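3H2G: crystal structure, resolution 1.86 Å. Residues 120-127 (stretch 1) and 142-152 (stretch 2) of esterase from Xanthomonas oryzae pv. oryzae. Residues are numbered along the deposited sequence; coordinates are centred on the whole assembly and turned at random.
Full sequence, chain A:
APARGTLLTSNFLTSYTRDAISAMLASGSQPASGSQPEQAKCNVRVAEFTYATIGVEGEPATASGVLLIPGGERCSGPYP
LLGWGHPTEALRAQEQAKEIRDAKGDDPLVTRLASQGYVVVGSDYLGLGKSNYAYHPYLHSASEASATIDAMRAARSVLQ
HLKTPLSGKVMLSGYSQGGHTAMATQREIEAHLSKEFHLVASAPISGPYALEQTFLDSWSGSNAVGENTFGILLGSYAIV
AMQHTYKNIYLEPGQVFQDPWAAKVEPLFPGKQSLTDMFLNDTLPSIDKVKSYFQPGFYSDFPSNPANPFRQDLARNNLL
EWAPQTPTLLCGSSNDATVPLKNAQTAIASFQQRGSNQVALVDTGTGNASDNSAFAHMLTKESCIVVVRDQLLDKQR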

# COMPACT_ATOMS: atom_id res chain seq x y z
N VAL A 120 14.08 5.81 2.01
CA VAL A 120 12.77 5.17 1.95
C VAL A 120 12.37 4.53 3.27
O VAL A 120 13.13 3.76 3.85
CB VAL A 120 12.74 4.08 0.85
CG1 VAL A 120 11.34 3.49 0.74
CG2 VAL A 120 13.17 4.67 -0.48
N VAL A 121 11.18 4.88 3.75
CA VAL A 121 10.66 4.34 5.00
C VAL A 121 9.29 3.73 4.76
O VAL A 121 8.41 4.37 4.19
CB VAL A 121 10.50 5.43 6.07
CG1 VAL A 121 10.02 4.79 7.38
CG2 VAL A 121 11.82 6.15 6.28
N GLY A 122 9.10 2.49 5.21
CA GLY A 122 7.82 1.84 5.04
C GLY A 122 7.42 1.08 6.28
O GLY A 122 8.25 0.44 6.92
N SER A 123 6.15 1.18 6.66
CA SER A 123 5.64 0.47 7.82
C SER A 123 5.12 -0.87 7.33
O SER A 123 4.63 -0.97 6.22
CB SER A 123 4.49 1.23 8.47
OG SER A 123 3.84 0.43 9.45
N ASP A 124 5.24 -1.91 8.16
CA ASP A 124 4.72 -3.21 7.77
C ASP A 124 3.21 -3.21 8.02
O ASP A 124 2.50 -4.12 7.60
CB ASP A 124 5.39 -4.34 8.55
CG ASP A 124 6.80 -4.62 8.06
OD1 ASP A 124 6.99 -4.70 6.83
OD2 ASP A 124 7.71 -4.77 8.90
N TYR A 125 2.73 -2.15 8.69
CA TYR A 125 1.32 -1.97 9.03
C TYR A 125 0.93 -2.67 10.32
O TYR A 125 1.62 -3.59 10.77
CB TYR A 125 0.39 -2.50 7.92
CG TYR A 125 0.50 -1.84 6.56
CD1 TYR A 125 -0.03 -2.47 5.44
CD2 TYR A 125 1.10 -0.59 6.40
CE1 TYR A 125 0.03 -1.88 4.18
CE2 TYR A 125 1.17 0.01 5.13
CZ TYR A 125 0.63 -0.65 4.03
OH TYR A 125 0.68 -0.07 2.78
N LEU A 126 -0.18 -2.25 10.92
CA LEU A 126 -0.67 -2.88 12.14
C LEU A 126 -1.02 -4.34 11.85
O LEU A 126 -1.61 -4.64 10.82
CB LEU A 126 -1.92 -2.17 12.65
CG LEU A 126 -1.83 -0.81 13.34
CD1 LEU A 126 -3.22 -0.36 13.76
CD2 LEU A 126 -0.92 -0.90 14.55
N GLY A 127 -0.66 -5.23 12.77
CA GLY A 127 -1.00 -6.63 12.60
C GLY A 127 -0.09 -7.46 11.71
O GLY A 127 -0.32 -8.66 11.54
N ALA A 142 -7.43 5.30 8.22
CA ALA A 142 -6.88 5.87 9.45
C ALA A 142 -5.64 5.17 10.00
O ALA A 142 -4.66 5.84 10.32
CB ALA A 142 -7.96 5.91 10.53
N SER A 143 -5.67 3.85 10.12
CA SER A 143 -4.52 3.12 10.65
C SER A 143 -3.41 2.92 9.63
O SER A 143 -2.25 2.71 10.00
CB SER A 143 -4.96 1.78 11.26
OG SER A 143 -5.56 0.94 10.30
N GLU A 144 -3.74 2.97 8.34
CA GLU A 144 -2.71 2.85 7.32
C GLU A 144 -1.89 4.13 7.42
O GLU A 144 -0.66 4.12 7.32
CB GLU A 144 -3.34 2.74 5.92
CG GLU A 144 -3.84 1.35 5.57
CD GLU A 144 -4.56 1.32 4.24
OE1 GLU A 144 -4.85 0.22 3.73
OE2 GLU A 144 -4.84 2.41 3.71
N ALA A 145 -2.59 5.25 7.63
CA ALA A 145 -1.94 6.54 7.75
C ALA A 145 -1.16 6.67 9.06
O ALA A 145 -0.00 7.09 9.06
CB ALA A 145 -2.97 7.67 7.64
N SER A 146 -1.79 6.30 10.17
CA SER A 146 -1.13 6.40 11.47
C SER A 146 0.12 5.54 11.54
O SER A 146 1.15 5.96 12.07
CB SER A 146 -2.10 6.02 12.60
OG SER A 146 -2.51 4.67 12.53
N ALA A 147 0.05 4.34 10.98
CA ALA A 147 1.20 3.44 10.97
C ALA A 147 2.33 4.01 10.12
O ALA A 147 3.50 3.93 10.50
CB ALA A 147 0.79 2.07 10.44
N THR A 148 1.98 4.59 8.98
CA THR A 148 2.97 5.17 8.09
C THR A 148 3.61 6.41 8.71
O THR A 148 4.84 6.57 8.70
CB THR A 148 2.34 5.55 6.74
OG1 THR A 148 1.82 4.36 6.12
CG2 THR A 148 3.37 6.17 5.81
N ILE A 149 2.78 7.29 9.25
CA ILE A 149 3.27 8.51 9.88
C ILE A 149 4.21 8.19 11.04
O ILE A 149 5.29 8.78 11.15
CB ILE A 149 2.08 9.36 10.39
CG1 ILE A 149 1.37 9.99 9.18
CG2 ILE A 149 2.56 10.41 11.37
CD1 ILE A 149 0.00 10.58 9.50
N ASP A 150 3.82 7.25 11.89
CA ASP A 150 4.65 6.89 13.04
C ASP A 150 5.92 6.15 12.64
O ASP A 150 6.92 6.19 13.37
CB ASP A 150 3.80 6.09 14.03
CG ASP A 150 2.75 6.96 14.71
OD1 ASP A 150 1.83 6.42 15.35
OD2 ASP A 150 2.87 8.20 14.61
N ALA A 151 5.90 5.48 11.49
CA ALA A 151 7.09 4.79 11.00
C ALA A 151 8.09 5.85 10.58
O ALA A 151 9.29 5.71 10.81
CB ALA A 151 6.73 3.90 9.81
N MET A 152 7.59 6.91 9.95
CA MET A 152 8.45 8.00 9.50
C MET A 152 9.04 8.74 10.71
O MET A 152 10.19 9.18 10.68
CB MET A 152 7.66 8.96 8.62
CG MET A 152 7.15 8.32 7.34
SD MET A 152 6.34 9.51 6.24
CE MET A 152 7.72 10.15 5.41
O HOH W 1 3.93 2.67 5.41
O HOH W 2 -1.62 -0.00 9.67

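Stretch 1 enters as a strand at Val120 and passes into a loop that runs to Gly127. Stretch 2 is helical throughout. The strand and helix axes approach to 7.2 Å, with an angle of 137° between their N-to-C directions, so the two run roughly antiparallel but well skewed. The backbones come close: the CA atoms of Ser123 and Thr148 are 5.4 Å apart, and those of Tyr125 and Ala147 5.7 Å. Such spacing leaves room for small side chains, and alanines fill much of the helix face.

The helix is held by regular i to i+4 backbone hydrogen bonds, such as Ala147 N to Ser143 O at 3.0 Å and Ala151 N to Ala147 O at 3.0 Å. No direct hydrogen bond joins the two stretches. Two waters make the polar links instead. Water 1 accepts from Ser123 N (3.0 Å from its O) and donates to Thr148 OG1 (2.8 Å). Thr148 OG1 itself donates to Glu144 O at 2.8 Å, one turn back, so the hydroxyl serves both the helix and the bridge. Water 2 accepts from Leu126 N (2.9 Å from its O) and donates to Ser143 O (2.8 Å). Each water thus satisfies a backbone NH of stretch 1 that has no direct partner on the helix.

The side chains pack by van der Waals contact. Val121 and Ser123 point toward the helix, while Gly122 between them has no side chain to offer. This is the alternation expected of a strand. Val121 CG1 lies 3.6 Å from Ala151 O and 4.2 Å from Ala151 CB, the latter an apolar contact. Ser123 CB sits between two successive turns, 3.5 Å from Ala147 O and 3.7 Å from Ala151 CB. Ser123 OG is 3.6 Å from Ala147 CB. It also accepts a hydrogen bond from Tyr125 N at 2.9 Å, which ties the strand residue to the chain just beyond it.

Ala147 points toward stretch 1 and meets the backbone there. Its CB is 4.3 Å from Tyr125 CA and 4.5 Å from Leu126 N. Tyr125 sets off sideways, but the end of its side chain comes nearer the helix. Leu126 points toward the helix and places CD1 3.7 Å from Ser143 CB. Ser143, Ala147 and Ala151 are spaced four residues apart and all point toward stretch 1, forming one stripe along the helix. The contact buries 398 Å² in total.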